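Local coordinates for protein ArtJ (Geobacillus stearothermophilus, PDB 2PVU) that binds arginine, lysine and histidine as the solute receptor of an ABC transport system, probably handing them to the membrane transporter Art(MP)2, at residues E255-K258 with E264-L267; D67-D72 with K258-K263; A53-M58 with E224-I229. One frame throughout, in Å; residues are numbered along the deposited sequence.

Contact 1: residues E255-K258 with E264-L267. With SO4 (sulfate ion), chain C; SO4 (sulfate ion), chain B.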
ATOM      1  N   GLU A 255      11.057 -12.721  -9.553  1.00 24.06           N
ATOM      2  CA  GLU A 255      12.342 -11.982  -9.573  1.00 26.36           C
ATOM      3  C   GLU A 255      12.202 -10.641  -8.841  1.00 25.54           C
ATOM      4  O   GLU A 255      13.038 -10.312  -7.993  1.00 26.39           O
ATOM      5  CB  GLU A 255      12.863 -11.720 -10.989  1.00 25.76           C
ATOM      6  CG  GLU A 255      13.211 -12.931 -11.832  1.00 28.86           C
ATOM      7  CD  GLU A 255      13.385 -12.551 -13.324  1.00 31.48           C
ATOM      8  OE1 GLU A 255      13.525 -11.321 -13.626  1.00 38.31           O
ATOM      9  OE2 GLU A 255      13.374 -13.470 -14.192  1.00 37.73           O
ATOM     10  N   ILE A 256      11.157  -9.874  -9.174  1.00 25.02           N
ATOM     11  CA  ILE A 256      10.873  -8.595  -8.511  1.00 23.80           C
ATOM     12  C   ILE A 256      10.621  -8.800  -7.008  1.00 24.16           C
ATOM     13  O   ILE A 256      11.175  -8.072  -6.175  1.00 24.04           O
ATOM     14  CB  ILE A 256       9.672  -7.862  -9.147  1.00 23.96           C
ATOM     15  CG1 ILE A 256       9.963  -7.588 -10.630  1.00 21.80           C
ATOM     16  CG2 ILE A 256       9.438  -6.534  -8.388  1.00 24.50           C
ATOM     17  CD1 ILE A 256       8.724  -7.166 -11.459  1.00 23.56           C
ATOM     18  N   TYR A 257       9.781  -9.779  -6.672  1.00 23.90           N
ATOM     19  CA  TYR A 257       9.482 -10.092  -5.266  1.00 24.54           C
ATOM     20  C   TYR A 257      10.757 -10.407  -4.475  1.00 24.28           C
ATOM     21  O   TYR A 257      10.966  -9.931  -3.355  1.00 22.74           O
ATOM     22  CB  TYR A 257       8.501 -11.270  -5.163  1.00 24.33           C
ATOM     23  CG  TYR A 257       8.028 -11.462  -3.752  1.00 24.94           C
ATOM     24  CD1 TYR A 257       6.873 -10.793  -3.274  1.00 26.19           C
ATOM     25  CD2 TYR A 257       8.747 -12.266  -2.860  1.00 25.55           C
ATOM     26  CE1 TYR A 257       6.460 -10.968  -1.949  1.00 25.13           C
ATOM     27  CE2 TYR A 257       8.361 -12.418  -1.542  1.00 24.97           C
ATOM     28  CZ  TYR A 257       7.208 -11.803  -1.102  1.00 27.38           C
ATOM     29  OH  TYR A 257       6.863 -11.998   0.217  1.00 28.70           O
ATOM     30  N   LYS A 258      11.618 -11.236  -5.052  1.00 25.00           N
ATOM     31  CA  LYS A 258      12.857 -11.590  -4.375  1.00 27.14           C
ATOM     32  C   LYS A 258      13.808 -10.399  -4.204  1.00 27.64           C
ATOM     33  O   LYS A 258      14.519 -10.297  -3.189  1.00 28.67           O
ATOM     34  CB  LYS A 258      13.561 -12.698  -5.131  1.00 27.71           C
ATOM     35  CG  LYS A 258      12.835 -14.035  -5.025  1.00 30.66           C
ATOM     36  CD  LYS A 258      13.772 -15.183  -5.365  1.00 35.65           C
ATOM     37  CE  LYS A 258      13.957 -15.373  -6.863  1.00 38.17           C
ATOM     38  NZ  LYS A 258      14.846 -16.545  -7.165  1.00 39.37           N
ATOM     39  N   GLU A 264      11.203 -16.209  -1.581  1.00 27.42           N
ATOM     40  CA  GLU A 264      10.196 -16.573  -2.596  1.00 26.91           C
ATOM     41  C   GLU A 264       8.779 -16.162  -2.189  1.00 25.82           C
ATOM     42  O   GLU A 264       8.427 -16.229  -1.010  1.00 25.68           O
ATOM     43  CB  GLU A 264      10.233 -18.082  -2.875  1.00 28.02           C
ATOM     44  CG  GLU A 264      11.609 -18.618  -3.236  1.00 32.60           C
ATOM     45  CD  GLU A 264      12.053 -18.281  -4.662  1.00 38.31           C
ATOM     46  OE1 GLU A 264      11.207 -17.922  -5.514  1.00 39.28           O
ATOM     47  OE2 GLU A 264      13.271 -18.393  -4.932  1.00 41.50           O
ATOM     48  N   PRO A 265       7.961 -15.704  -3.154  1.00 25.06           N
ATOM     49  CA  PRO A 265       6.559 -15.428  -2.800  1.00 24.73           C
ATOM     50  C   PRO A 265       5.768 -16.735  -2.700  1.00 24.06           C
ATOM     51  O   PRO A 265       6.248 -17.780  -3.145  1.00 24.34           O
ATOM     52  CB  PRO A 265       6.052 -14.640  -4.003  1.00 24.12           C
ATOM     53  CG  PRO A 265       6.838 -15.245  -5.163  1.00 26.05           C
ATOM     54  CD  PRO A 265       8.245 -15.376  -4.559  1.00 24.02           C
ATOM     55  N   LYS A 266       4.571 -16.672  -2.123  1.00 23.89           N
ATOM     56  CA  LYS A 266       3.654 -17.814  -2.172  1.00 23.66           C
ATOM     57  C   LYS A 266       2.583 -17.450  -3.181  1.00 21.96           C
ATOM     58  O   LYS A 266       1.591 -16.788  -2.838  1.00 22.18           O
ATOM     59  CB  LYS A 266       3.069 -18.110  -0.787  1.00 23.97           C
ATOM     60  CG  LYS A 266       4.143 -18.716   0.164  1.00 28.15           C
ATOM     61  CD  LYS A 266       3.591 -18.972   1.552  1.00 34.05           C
ATOM     62  CE  LYS A 266       4.503 -19.852   2.387  1.00 37.47           C
ATOM     63  NZ  LYS A 266       3.968 -19.833   3.777  1.00 39.89           N
ATOM     64  N   LEU A 267       2.829 -17.812  -4.442  1.00 21.07           N
ATOM     65  CA  LEU A 267       1.928 -17.375  -5.531  1.00 20.60           C
ATOM     66  C   LEU A 267       0.505 -17.899  -5.366  1.00 20.54           C
ATOM     67  O   LEU A 267      -0.411 -17.337  -5.946  1.00 21.47           O
ATOM     68  CB  LEU A 267       2.494 -17.745  -6.926  1.00 20.81           C
ATOM     69  CG  LEU A 267       3.882 -17.199  -7.299  1.00 21.05           C
ATOM     70  CD1 LEU A 267       4.402 -17.806  -8.605  1.00 21.60           C
ATOM     71  CD2 LEU A 267       3.866 -15.662  -7.375  1.00 20.83           C
TER
HETATM   72  S   SO4 C 253       2.987 -12.793  -1.395  1.00 53.62           S
HETATM   73  O1  SO4 C 253       4.155 -11.969  -1.671  1.00 52.70           O
HETATM   74  O2  SO4 C 253       2.274 -12.030  -0.312  1.00 41.16           O
HETATM   75  O3  SO4 C 253       3.505 -14.122  -0.969  1.00 35.58           O
HETATM   76  O4  SO4 C 253       2.179 -12.892  -2.644  1.00 45.05           O
HETATM   77  S   SO4 B 252       0.463 -19.013   4.048  1.00 48.82           S
HETATM   78  O1  SO4 B 252       1.386 -18.134   4.758  1.00 47.44           O
HETATM   79  O2  SO4 B 252      -0.742 -19.241   4.842  1.00 47.24           O
HETATM   80  O3  SO4 B 252       1.148 -20.288   3.794  1.00 47.97           O
HETATM   81  O4  SO4 B 252       0.070 -18.359   2.797  1.00 47.23           O
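P265 lies flat against the aromatic ring of Y257, in a CH-pi contact that forms the apolar half of the contact where the chain turns back onto helix 252-261. The proline CB stands 3.8 Å from the centroid of the Y257 ring and only 12° off the ring normal, so it sits over the centre of the face and not at its rim. The five-membered ring then runs back along the tyrosine, its CD 3.6 Å from CD2 of Y257. The tyrosine is brought under the proline by its first torsion, with CG opposite the backbone N (chi1 -171°).

Beside this apolar patch, at the exposed margin, K258 and E264 form a weaker ionic contact. K258 NZ is 3.3 Å from E264 OE2, a salt bridge whose hydrogen bond is weak, and the aliphatic CD of K258 comes just as near the same oxygen. Bends in the lysine chain at chi3 and in the glutamate chain at chi2 bring the two together.

Farther out, the loop meets two sulfate ions, probably from the crystallisation liquor. The backbone N of K266 gives one of them a nearly straight hydrogen bond, 3.0 Å from N to O3 of the chain C sulfate at 170°. At the far end of its extended side chain, K266 NZ lies 2.9 Å from O3 of the chain B sulfate.

The loop is also laid on the preceding turn of helix 252-261, where P265 touches Y253 and T254, while I256 and Y257 of that helix pack on F66 of helix 66-78.

Contact 2: residues D67-D72 with K258-K263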
ATOM      1  N   ASP A  67       6.209  -1.851  -6.108  1.00 21.53           N
ATOM      2  CA  ASP A  67       5.103  -1.479  -6.985  1.00 21.88           C
ATOM      3  C   ASP A  67       5.660  -0.834  -8.243  1.00 21.32           C
ATOM      4  O   ASP A  67       5.095  -1.005  -9.318  1.00 22.15           O
ATOM      5  CB  ASP A  67       4.152  -0.466  -6.322  1.00 20.80           C
ATOM      6  CG  ASP A  67       3.102  -1.107  -5.438  1.00 23.57           C
ATOM      7  OD1 ASP A  67       2.884  -2.364  -5.482  1.00 22.77           O
ATOM      8  OD2 ASP A  67       2.428  -0.298  -4.730  1.00 22.93           O
ATOM      9  N   VAL A  68       6.731  -0.054  -8.119  1.00 22.90           N
ATOM     10  CA  VAL A  68       7.366   0.564  -9.307  1.00 22.63           C
ATOM     11  C   VAL A  68       7.858  -0.474 -10.313  1.00 22.78           C
ATOM     12  O   VAL A  68       7.593  -0.358 -11.516  1.00 22.58           O
ATOM     13  CB  VAL A  68       8.492   1.557  -8.934  1.00 22.05           C
ATOM     14  CG1 VAL A  68       9.104   2.220 -10.192  1.00 20.78           C
ATOM     15  CG2 VAL A  68       7.940   2.618  -7.939  1.00 22.14           C
ATOM     16  N   ASP A  69       8.590  -1.481  -9.836  1.00 22.69           N
ATOM     17  CA  ASP A  69       9.173  -2.481 -10.721  1.00 22.63           C
ATOM     18  C   ASP A  69       8.058  -3.347 -11.296  1.00 22.04           C
ATOM     19  O   ASP A  69       8.116  -3.748 -12.447  1.00 21.89           O
ATOM     20  CB  ASP A  69      10.164  -3.381  -9.990  1.00 22.96           C
ATOM     21  CG  ASP A  69      11.448  -2.661  -9.610  1.00 26.06           C
ATOM     22  OD1 ASP A  69      11.694  -1.539 -10.115  1.00 25.43           O
ATOM     23  OD2 ASP A  69      12.208  -3.247  -8.807  1.00 27.51           O
ATOM     24  N   LEU A  70       7.071  -3.666 -10.474  1.00 21.35           N
ATOM     25  CA  LEU A  70       5.981  -4.484 -10.976  1.00 21.27           C
ATOM     26  C   LEU A  70       5.211  -3.729 -12.049  1.00 20.72           C
ATOM     27  O   LEU A  70       4.927  -4.278 -13.115  1.00 20.11           O
ATOM     28  CB  LEU A  70       5.054  -4.944  -9.843  1.00 23.04           C
ATOM     29  CG  LEU A  70       3.826  -5.733 -10.296  1.00 24.51           C
ATOM     30  CD1 LEU A  70       4.191  -7.087 -10.939  1.00 26.97           C
ATOM     31  CD2 LEU A  70       2.917  -5.960  -9.128  1.00 23.32           C
ATOM     32  N   LEU A  71       4.892  -2.456 -11.803  1.00 20.70           N
ATOM     33  CA  LEU A  71       4.199  -1.641 -12.820  1.00 20.45           C
ATOM     34  C   LEU A  71       4.951  -1.627 -14.167  1.00 20.74           C
ATOM     35  O   LEU A  71       4.356  -1.809 -15.214  1.00 21.50           O
ATOM     36  CB  LEU A  71       3.957  -0.207 -12.297  1.00 20.38           C
ATOM     37  CG  LEU A  71       3.235   0.763 -13.257  1.00 20.53           C
ATOM     38  CD1 LEU A  71       1.767   0.407 -13.415  1.00 19.97           C
ATOM     39  CD2 LEU A  71       3.431   2.203 -12.755  1.00 22.10           C
ATOM     40  N   ASP A  72       6.258  -1.453 -14.134  1.00 20.81           N
ATOM     41  CA  ASP A  72       7.025  -1.437 -15.378  1.00 22.92           C
ATOM     42  C   ASP A  72       6.929  -2.747 -16.142  1.00 22.02           C
ATOM     43  O   ASP A  72       6.773  -2.756 -17.364  1.00 22.97           O
ATOM     44  CB  ASP A  72       8.488  -1.141 -15.081  1.00 22.95           C
ATOM     45  CG  ASP A  72       9.232  -0.763 -16.330  1.00 28.93           C
ATOM     46  OD1 ASP A  72       8.775   0.198 -17.005  1.00 31.96           O
ATOM     47  OD2 ASP A  72      10.222  -1.447 -16.656  1.00 29.19           O
ATOM     48  N   LYS A 258      11.618 -11.236  -5.052  1.00 25.00           N
ATOM     49  CA  LYS A 258      12.857 -11.590  -4.375  1.00 27.14           C
ATOM     50  C   LYS A 258      13.808 -10.399  -4.204  1.00 27.64           C
ATOM     51  O   LYS A 258      14.519 -10.297  -3.189  1.00 28.67           O
ATOM     52  CB  LYS A 258      13.561 -12.698  -5.131  1.00 27.71           C
ATOM     53  CG  LYS A 258      12.835 -14.035  -5.025  1.00 30.66           C
ATOM     54  CD  LYS A 258      13.772 -15.183  -5.365  1.00 35.65           C
ATOM     55  CE  LYS A 258      13.957 -15.373  -6.863  1.00 38.17           C
ATOM     56  NZ  LYS A 258      14.846 -16.545  -7.165  1.00 39.37           N
ATOM     57  N   LYS A 259      13.862  -9.541  -5.220  1.00 27.58           N
ATOM     58  CA  LYS A 259      14.625  -8.287  -5.140  1.00 27.63           C
ATOM     59  C   LYS A 259      14.265  -7.539  -3.869  1.00 26.99           C
ATOM     60  O   LYS A 259      15.143  -7.167  -3.094  1.00 26.66           O
ATOM     61  CB  LYS A 259      14.355  -7.405  -6.369  1.00 27.22           C
ATOM     62  CG  LYS A 259      15.226  -6.156  -6.442  1.00 28.89           C
ATOM     63  CD  LYS A 259      14.817  -5.293  -7.638  1.00 28.99           C
ATOM     64  CE  LYS A 259      15.544  -3.962  -7.599  1.00 31.33           C
ATOM     65  NZ  LYS A 259      14.941  -2.990  -8.565  1.00 29.38           N
ATOM     66  N   TRP A 260      12.971  -7.374  -3.624  1.00 25.74           N
ATOM     67  CA  TRP A 260      12.504  -6.488  -2.573  1.00 26.15           C
ATOM     68  C   TRP A 260      12.374  -7.143  -1.202  1.00 27.55           C
ATOM     69  O   TRP A 260      12.510  -6.468  -0.177  1.00 28.77           O
ATOM     70  CB  TRP A 260      11.209  -5.786  -3.013  1.00 25.64           C
ATOM     71  CG  TRP A 260      11.536  -4.794  -4.111  1.00 24.05           C
ATOM     72  CD1 TRP A 260      11.427  -4.989  -5.460  1.00 24.57           C
ATOM     73  CD2 TRP A 260      12.085  -3.480  -3.939  1.00 24.81           C
ATOM     74  NE1 TRP A 260      11.874  -3.874  -6.141  1.00 23.66           N
ATOM     75  CE2 TRP A 260      12.279  -2.932  -5.232  1.00 24.56           C
ATOM     76  CE3 TRP A 260      12.425  -2.701  -2.813  1.00 25.76           C
ATOM     77  CZ2 TRP A 260      12.793  -1.627  -5.440  1.00 25.63           C
ATOM     78  CZ3 TRP A 260      12.960  -1.399  -3.025  1.00 24.99           C
ATOM     79  CH2 TRP A 260      13.126  -0.881  -4.323  1.00 23.83           C
ATOM     80  N   PHE A 261      12.148  -8.453  -1.179  1.00 27.54           N
ATOM     81  CA  PHE A 261      11.843  -9.144   0.070  1.00 27.12           C
ATOM     82  C   PHE A 261      12.804 -10.252   0.445  1.00 27.40           C
ATOM     83  O   PHE A 261      12.745 -10.752   1.561  1.00 27.59           O
ATOM     84  CB  PHE A 261      10.400  -9.649   0.030  1.00 27.81           C
ATOM     85  CG  PHE A 261       9.418  -8.553  -0.136  1.00 27.53           C
ATOM     86  CD1 PHE A 261       9.147  -7.693   0.922  1.00 29.03           C
ATOM     87  CD2 PHE A 261       8.808  -8.311  -1.375  1.00 28.70           C
ATOM     88  CE1 PHE A 261       8.270  -6.634   0.770  1.00 30.29           C
ATOM     89  CE2 PHE A 261       7.909  -7.249  -1.530  1.00 30.14           C
ATOM     90  CZ  PHE A 261       7.633  -6.416  -0.455  1.00 30.17           C
ATOM     91  N   GLY A 262      13.676 -10.633  -0.483  1.00 27.09           N
ATOM     92  CA  GLY A 262      14.751 -11.577  -0.224  1.00 27.32           C
ATOM     93  C   GLY A 262      14.323 -13.011  -0.005  1.00 27.86           C
ATOM     94  O   GLY A 262      15.068 -13.804   0.533  1.00 27.67           O
ATOM     95  N   LYS A 263      13.105 -13.343  -0.405  1.00 27.59           N
ATOM     96  CA  LYS A 263      12.570 -14.695  -0.244  1.00 27.68           C
ATOM     97  C   LYS A 263      11.599 -14.946  -1.390  1.00 27.30           C
ATOM     98  O   LYS A 263      11.240 -14.009  -2.091  1.00 25.81           O
ATOM     99  CB  LYS A 263      11.853 -14.828   1.104  1.00 28.32           C
ATOM    100  CG  LYS A 263      10.657 -13.879   1.298  1.00 30.18           C
ATOM    101  CD  LYS A 263      10.158 -14.015   2.712  1.00 32.05           C
ATOM    102  CE  LYS A 263       8.921 -13.174   2.936  1.00 36.58           C
ATOM    103  NZ  LYS A 263       8.757 -13.003   4.423  1.00 38.24           N
TER
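D69 meets K259 and W260 through a single carboxylate oxygen, OD2, which joins helix 66-78 to helix 252-261 in the fold of the family 3 bacterial extracellular solute-binding proteins. The segments 67-72 and 258-263 are 186 residues apart in the chain, and the nearest pair of CA atoms, those of D69 and W260, is still 9.7 Å apart, so side chains alone bridge the gap.

The tight part is the pair of short bonds at OD2. W260 NE1 donates to D69 OD2 over 2.8 Å with an N-H...O angle of 166°, and the oxygen lies almost in the indole plane. Seen from the carboxylate the approach differs: the indole nitrogen stands above that plane, 44° out of it. K259 NZ reaches D69 OD2 at 2.8 Å from the syn side, closer to the carboxylate plane, and completes a salt bridge. Two donors from adjacent residues thus converge on one oxygen, which would tend to hold the carboxylate's rotation and probably favours its ionised form.

The loose side is the exposed chain of K259. Extended beyond CG, with CG swung beside the carbonyl carbon (chi1 -173°), it spans the distance to D69, and little of it besides the terminal atoms CD, CE and NZ approaches the carboxylate. The whole contact covers just 105 Å² over both sides, consistent with a polar bridge at the surface and not with interlocked helices. The helices also touch through other side chains, I256 on D69 and Y253 on L70. Just beyond, helix 252-261 ends: G262 takes a positive phi, and its N is bonded to K258 O at 2.9 Å.

Contact 3: residues A53-M58 with E224-I229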
ATOM      1  N   ALA A  53       7.570   2.899   1.548  1.00 22.82           N
ATOM      2  CA  ALA A  53       8.602   1.873   1.338  1.00 23.17           C
ATOM      3  C   ALA A  53       8.136   0.571   1.998  1.00 23.06           C
ATOM      4  O   ALA A  53       7.649   0.602   3.129  1.00 23.72           O
ATOM      5  CB  ALA A  53       9.953   2.311   1.919  1.00 22.62           C
ATOM      6  N   PRO A  54       8.352  -0.588   1.342  1.00 23.01           N
ATOM      7  CA  PRO A  54       9.155  -0.819   0.138  1.00 22.86           C
ATOM      8  C   PRO A  54       8.382  -0.768  -1.189  1.00 23.30           C
ATOM      9  O   PRO A  54       8.955  -1.064  -2.240  1.00 23.67           O
ATOM     10  CB  PRO A  54       9.636  -2.247   0.337  1.00 22.85           C
ATOM     11  CG  PRO A  54       8.460  -2.932   0.985  1.00 22.40           C
ATOM     12  CD  PRO A  54       7.815  -1.850   1.888  1.00 23.32           C
ATOM     13  N   PHE A  55       7.107  -0.409  -1.144  1.00 21.21           N
ATOM     14  CA  PHE A  55       6.262  -0.451  -2.358  1.00 21.85           C
ATOM     15  C   PHE A  55       6.520   0.712  -3.305  1.00 21.90           C
ATOM     16  O   PHE A  55       6.713   0.521  -4.522  1.00 21.68           O
ATOM     17  CB  PHE A  55       4.782  -0.552  -1.938  1.00 20.37           C
ATOM     18  CG  PHE A  55       4.501  -1.832  -1.191  1.00 24.01           C
ATOM     19  CD1 PHE A  55       4.419  -3.035  -1.892  1.00 22.91           C
ATOM     20  CD2 PHE A  55       4.402  -1.837   0.201  1.00 22.67           C
ATOM     21  CE1 PHE A  55       4.244  -4.287  -1.218  1.00 21.52           C
ATOM     22  CE2 PHE A  55       4.170  -3.050   0.898  1.00 21.06           C
ATOM     23  CZ  PHE A  55       4.124  -4.283   0.180  1.00 23.62           C
ATOM     24  N   GLU A  56       6.593   1.916  -2.751  1.00 23.35           N
ATOM     25  CA  GLU A  56       6.984   3.078  -3.539  1.00 22.29           C
ATOM     26  C   GLU A  56       7.501   4.132  -2.592  1.00 23.26           C
ATOM     27  O   GLU A  56       6.892   4.413  -1.573  1.00 22.41           O
ATOM     28  CB  GLU A  56       5.822   3.649  -4.332  1.00 23.07           C
ATOM     29  CG  GLU A  56       4.496   3.860  -3.548  1.00 21.48           C
ATOM     30  CD  GLU A  56       3.626   2.606  -3.488  1.00 23.48           C
ATOM     31  OE1 GLU A  56       3.554   1.889  -4.516  1.00 22.47           O
ATOM     32  OE2 GLU A  56       2.965   2.346  -2.445  1.00 22.96           O
ATOM     33  N   TYR A  57       8.636   4.702  -2.935  1.00 23.44           N
ATOM     34  CA  TYR A  57       9.224   5.753  -2.091  1.00 23.81           C
ATOM     35  C   TYR A  57      10.187   6.522  -2.966  1.00 25.48           C
ATOM     36  O   TYR A  57      10.379   6.159  -4.130  1.00 24.14           O
ATOM     37  CB  TYR A  57       9.891   5.159  -0.846  1.00 23.93           C
ATOM     38  CG  TYR A  57      10.986   4.147  -1.101  1.00 22.02           C
ATOM     39  CD1 TYR A  57      12.340   4.510  -0.960  1.00 24.04           C
ATOM     40  CD2 TYR A  57      10.686   2.812  -1.434  1.00 22.86           C
ATOM     41  CE1 TYR A  57      13.357   3.586  -1.157  1.00 26.70           C
ATOM     42  CE2 TYR A  57      11.695   1.867  -1.631  1.00 25.37           C
ATOM     43  CZ  TYR A  57      13.028   2.261  -1.496  1.00 25.16           C
ATOM     44  OH  TYR A  57      14.043   1.352  -1.680  1.00 28.18           O
ATOM     45  N   MET A  58      10.730   7.626  -2.450  1.00 26.50           N
ATOM     46  CA  MET A  58      11.663   8.440  -3.232  1.00 28.94           C
ATOM     47  C   MET A  58      13.077   8.078  -2.856  1.00 29.84           C
ATOM     48  O   MET A  58      13.392   7.905  -1.690  1.00 30.82           O
ATOM     49  CB  MET A  58      11.437   9.944  -2.986  1.00 29.28           C
ATOM     50  CG  MET A  58      10.068  10.489  -3.412  1.00 32.17           C
ATOM     51  SD  MET A  58       9.789  10.361  -5.201  1.00 37.11           S
ATOM     52  CE  MET A  58       8.200  11.111  -5.323  1.00 33.10           C
ATOM     53  N   GLU A 224      -5.619  -9.028   3.542  1.00 23.51           N
ATOM     54  CA  GLU A 224      -5.877  -7.953   2.563  1.00 23.09           C
ATOM     55  C   GLU A 224      -5.138  -8.290   1.292  1.00 23.08           C
ATOM     56  O   GLU A 224      -4.034  -8.856   1.367  1.00 22.69           O
ATOM     57  CB  GLU A 224      -5.329  -6.599   3.102  1.00 23.98           C
ATOM     58  CG  GLU A 224      -6.176  -6.073   4.270  1.00 24.82           C
ATOM     59  CD  GLU A 224      -5.750  -4.696   4.782  1.00 24.76           C
ATOM     60  OE1 GLU A 224      -5.422  -3.769   4.000  1.00 25.30           O
ATOM     61  OE2 GLU A 224      -5.728  -4.551   6.018  1.00 31.29           O
ATOM     62  N   TYR A 225      -5.705  -7.915   0.130  1.00 21.27           N
ATOM     63  CA  TYR A 225      -4.998  -8.157  -1.147  1.00 21.40           C
ATOM     64  C   TYR A 225      -4.824  -6.845  -1.864  1.00 21.34           C
ATOM     65  O   TYR A 225      -5.797  -6.124  -1.950  1.00 20.24           O
ATOM     66  CB  TYR A 225      -5.836  -9.113  -2.003  1.00 21.78           C
ATOM     67  CG  TYR A 225      -5.918 -10.476  -1.343  1.00 23.01           C
ATOM     68  CD1 TYR A 225      -4.978 -11.448  -1.640  1.00 23.46           C
ATOM     69  CD2 TYR A 225      -6.912 -10.758  -0.389  1.00 24.77           C
ATOM     70  CE1 TYR A 225      -5.034 -12.721  -1.030  1.00 24.16           C
ATOM     71  CE2 TYR A 225      -6.983 -12.010   0.236  1.00 24.21           C
ATOM     72  CZ  TYR A 225      -6.022 -12.980  -0.092  1.00 25.38           C
ATOM     73  OH  TYR A 225      -6.077 -14.225   0.486  1.00 27.70           O
ATOM     74  N   TYR A 226      -3.624  -6.540  -2.397  1.00 20.12           N
ATOM     75  CA  TYR A 226      -3.452  -5.285  -3.127  1.00 19.70           C
ATOM     76  C   TYR A 226      -3.863  -5.474  -4.589  1.00 20.17           C
ATOM     77  O   TYR A 226      -3.684  -6.578  -5.134  1.00 19.44           O
ATOM     78  CB  TYR A 226      -1.988  -4.852  -3.162  1.00 21.70           C
ATOM     79  CG  TYR A 226      -1.395  -4.542  -1.836  1.00 21.57           C
ATOM     80  CD1 TYR A 226      -2.200  -4.290  -0.707  1.00 20.70           C
ATOM     81  CD2 TYR A 226      -0.022  -4.422  -1.728  1.00 20.73           C
ATOM     82  CE1 TYR A 226      -1.600  -3.985   0.536  1.00 20.39           C
ATOM     83  CE2 TYR A 226       0.584  -4.076  -0.517  1.00 20.91           C
ATOM     84  CZ  TYR A 226      -0.186  -3.906   0.595  1.00 23.67           C
ATOM     85  OH  TYR A 226       0.486  -3.592   1.763  1.00 23.71           O
ATOM     86  N   GLY A 227      -4.464  -4.436  -5.168  1.00 19.84           N
ATOM     87  CA  GLY A 227      -4.779  -4.410  -6.616  1.00 19.62           C
ATOM     88  C   GLY A 227      -4.298  -3.079  -7.194  1.00 21.02           C
ATOM     89  O   GLY A 227      -4.168  -2.078  -6.476  1.00 20.77           O
ATOM     90  N   MET A 228      -3.991  -3.079  -8.501  1.00 20.97           N
ATOM     91  CA  MET A 228      -3.853  -1.818  -9.238  1.00 20.55           C
ATOM     92  C   MET A 228      -5.279  -1.280  -9.337  1.00 22.23           C
ATOM     93  O   MET A 228      -6.216  -2.052  -9.269  1.00 22.58           O
ATOM     94  CB  MET A 228      -3.214  -2.100 -10.598  1.00 21.80           C
ATOM     95  CG  MET A 228      -1.685  -2.275 -10.442  1.00 21.21           C
ATOM     96  SD  MET A 228      -0.960  -3.047 -11.870  1.00 22.05           S
ATOM     97  CE  MET A 228      -1.245  -4.781 -11.578  1.00 24.15           C
ATOM     98  N   ILE A 229      -5.451   0.034  -9.424  1.00 22.18           N
ATOM     99  CA  ILE A 229      -6.792   0.636  -9.357  1.00 21.45           C
ATOM    100  C   ILE A 229      -7.046   1.527 -10.578  1.00 22.12           C
ATOM    101  O   ILE A 229      -6.111   2.046 -11.182  1.00 21.63           O
ATOM    102  CB  ILE A 229      -6.931   1.437  -8.055  1.00 21.95           C
ATOM    103  CG1 ILE A 229      -8.379   1.890  -7.819  1.00 21.74           C
ATOM    104  CG2 ILE A 229      -6.009   2.689  -8.091  1.00 20.48           C
ATOM    105  CD1 ILE A 229      -8.592   2.513  -6.456  1.00 24.62           C
TER
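The ring of F55 receives the edge of Y226 over one face and has P54 CG, offset toward the rim, over the opposite face. This is a T-shaped (edge-to-face) aromatic pair: the centroids are 5.2 Å apart and the planes stand at 79°. It lies in the ligand-binding region of a family 3 solute-binding protein, and Y226 belongs to the pocket that holds lysine in the crystal.

Seen from Y226, the phenylalanine lies at the ring edge, near its plane. Both side chains have CG beside their own backbone N (chi1 -63° for F55), which turns the rings toward one another across a CA separation of 10.9 Å. The polar end of Y226 has a separate anchor: Y226 OH is hydrogen-bonded to OD2 of D196, another pocket residue. This bond and the ring contact together would be expected to restrict rotation of the tyrosine.

F125 adds a third ring, edge-to-face with F55 and at about 15° to Y226. F55 and Y226 are both buried. The closest approach of the pair is Y226 CE2 to F55 CZ, 3.6 Å.

In the fold
Contact 3 is buried, its centre about 4 Å from that of the chain, and is wholly aromatic, beside the bound lysine. The centres of contacts 1 and 2 lie farther out, at about 17 and 13 Å: contact 1 is partly buried, with Y257 inside and K258 and E264 exposed, and contact 2 is a surface contact. They share helix 252-261, with K258 in both ranges but at work only in contact 1. Contact 1 mixes a proline-tyrosine CH-pi contact with a weak ion pair, whereas contact 2 is polar throughout. I256 CD1 packs on D69 O at 3.6 Å, joining contacts 1 and 2; F261 CE1 meets P54 CG at 3.7 Å, joining 2 and 3. Contacts 1 and 3 do not touch.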